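Local coordinates for protein alkaline phosphatase (Antarctic bacterium, PDB 2W5W) that probably hydrolyses phosphate monoesters at alkaline pH as a metal-dependent alkaline phosphatase of the zinc- and magnesium-binding family, at residues B[39-44]-B[252-257]. The protein carries 1 engineered substitution. Sequence-based numbering, arbitrary orientation.
Sequences LLISDG and MSEGSQ. With ZN (zinc ion), chain H; ZN (zinc ion), chain G.
D43 and E254 meet at a zinc ion, bound through D43 OD2 at 2.1 Å and E254 OE2 at 2.0 Å, which brings these two carboxylate oxygens within 3.1 Å of one another. Three waters and T137 complete the six ligands. Zinc here occupies the site that holds magnesium in another structure of this protein. The other oxygen of D43, OD1, binds a second zinc at 2.0 Å, whose other ligands include D301 and H302, so the aspartate bridges two metals. E254 uses a single oxygen. Its OE1 turns from the metal and accepts a 2.6 Å hydrogen bond from S256 OG, which arrives from above the carboxylate plane, and another from a zinc-bound water.

Behind the metals run two neighbouring parallel strands in the middle of the large mixed sheet. Four backbone hydrogen bonds join the segments: S253 N to L39 O, I41 N to S253 O, G255 N to I41 O and D43 N to G255 O. With CG anti to the backbone N (chi1 -170°) and an extended chain, E254 reaches forward to the zinc beside D43. On the same face, I41 and M252 cross at about a right angle, I41 CD1 lying 3.9 Å from M252 SD. L40 CD2 presses closely on S253 CB (3.4 Å) on the reverse face, where helix 267-291 covers L40.

D43 and E254 place the site at the C-terminal ends of the two parallel strands, as in other alkaline phosphatases. The cation would offset the repulsion between the paired carboxylate oxygens, and the bridging aspartate would help set the spacing of the two metals.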
# COMPACT_ATOMS: atom_id res chain seq x y z
N LEU B 39 -17.62 8.32 2.75
CA LEU B 39 -16.81 7.11 2.80
C LEU B 39 -16.96 6.36 1.48
O LEU B 39 -18.05 5.88 1.17
CB LEU B 39 -17.25 6.23 3.98
CG LEU B 39 -16.61 4.85 4.12
CD1 LEU B 39 -15.08 4.97 4.23
CD2 LEU B 39 -17.19 4.14 5.33
N LEU B 40 -15.90 6.30 0.68
CA LEU B 40 -15.95 5.58 -0.59
C LEU B 40 -15.21 4.26 -0.42
O LEU B 40 -14.07 4.23 0.02
CB LEU B 40 -15.29 6.41 -1.70
CG LEU B 40 -15.93 7.78 -1.90
CD1 LEU B 40 -15.05 8.68 -2.73
CD2 LEU B 40 -17.27 7.62 -2.53
N ILE B 41 -15.89 3.17 -0.75
CA ILE B 41 -15.32 1.84 -0.61
C ILE B 41 -15.18 1.17 -1.97
O ILE B 41 -16.15 0.99 -2.70
CB ILE B 41 -16.23 0.95 0.27
CG1 ILE B 41 -16.40 1.58 1.66
CG2 ILE B 41 -15.67 -0.45 0.36
CD1 ILE B 41 -17.32 0.77 2.58
N SER B 42 -13.95 0.79 -2.29
CA SER B 42 -13.67 0.03 -3.49
C SER B 42 -13.59 -1.44 -3.10
O SER B 42 -12.60 -1.87 -2.51
CB SER B 42 -12.34 0.47 -4.10
OG SER B 42 -11.32 0.62 -3.11
N ASP B 43 -14.63 -2.20 -3.42
CA ASP B 43 -14.68 -3.60 -3.00
C ASP B 43 -13.61 -4.40 -3.74
O ASP B 43 -13.61 -4.46 -4.96
CB ASP B 43 -16.08 -4.20 -3.22
CG ASP B 43 -16.30 -5.44 -2.38
OD1 ASP B 43 -15.46 -6.35 -2.43
OD2 ASP B 43 -17.30 -5.50 -1.64
N GLY B 44 -12.69 -5.00 -3.00
CA GLY B 44 -11.71 -5.90 -3.60
C GLY B 44 -10.48 -5.22 -4.17
O GLY B 44 -9.66 -5.87 -4.83
N MET B 252 -22.03 6.69 2.16
CA MET B 252 -21.12 5.61 1.79
C MET B 252 -21.44 5.31 0.34
O MET B 252 -22.57 5.01 0.00
CB MET B 252 -21.33 4.36 2.66
CG MET B 252 -20.29 3.24 2.44
SD MET B 252 -20.39 2.38 0.85
CE MET B 252 -21.82 1.31 1.13
N SER B 253 -20.43 5.42 -0.52
CA SER B 253 -20.60 5.10 -1.92
C SER B 253 -19.59 4.00 -2.29
O SER B 253 -18.41 4.09 -1.95
CB SER B 253 -20.43 6.36 -2.79
OG SER B 253 -20.36 6.03 -4.16
N GLU B 254 -20.07 2.95 -2.96
CA GLU B 254 -19.24 1.78 -3.23
C GLU B 254 -19.00 1.50 -4.72
O GLU B 254 -19.94 1.42 -5.51
CB GLU B 254 -19.87 0.52 -2.61
CG GLU B 254 -18.93 -0.69 -2.64
CD GLU B 254 -19.66 -2.01 -2.59
OE1 GLU B 254 -20.90 -2.02 -2.77
OE2 GLU B 254 -19.00 -3.05 -2.39
N GLY B 255 -17.73 1.32 -5.07
CA GLY B 255 -17.35 0.76 -6.36
C GLY B 255 -17.38 -0.75 -6.20
O GLY B 255 -16.36 -1.40 -5.91
N SER B 256 -18.58 -1.31 -6.38
CA SER B 256 -18.87 -2.68 -5.97
C SER B 256 -18.24 -3.75 -6.86
O SER B 256 -17.92 -4.85 -6.39
CB SER B 256 -20.39 -2.91 -5.98
OG SER B 256 -21.07 -1.85 -5.31
N GLN B 257 -18.10 -3.46 -8.15
CA GLN B 257 -17.77 -4.53 -9.09
C GLN B 257 -16.29 -4.75 -9.34
O GLN B 257 -15.91 -5.61 -10.13
CB GLN B 257 -18.53 -4.33 -10.42
CG GLN B 257 -20.03 -4.34 -10.21
CD GLN B 257 -20.80 -4.36 -11.50
OE1 GLN B 257 -20.38 -4.99 -12.47
NE2 GLN B 257 -21.94 -3.68 -11.53
ZN ZN H . -19.26 -5.00 -2.02
ZN ZN G . -15.48 -7.39 -0.71
O HOH W 1 -21.43 -4.85 -2.30
O HOH W 2 -19.08 -5.74 -3.94
O HOH W 3 -19.90 -7.01 -1.49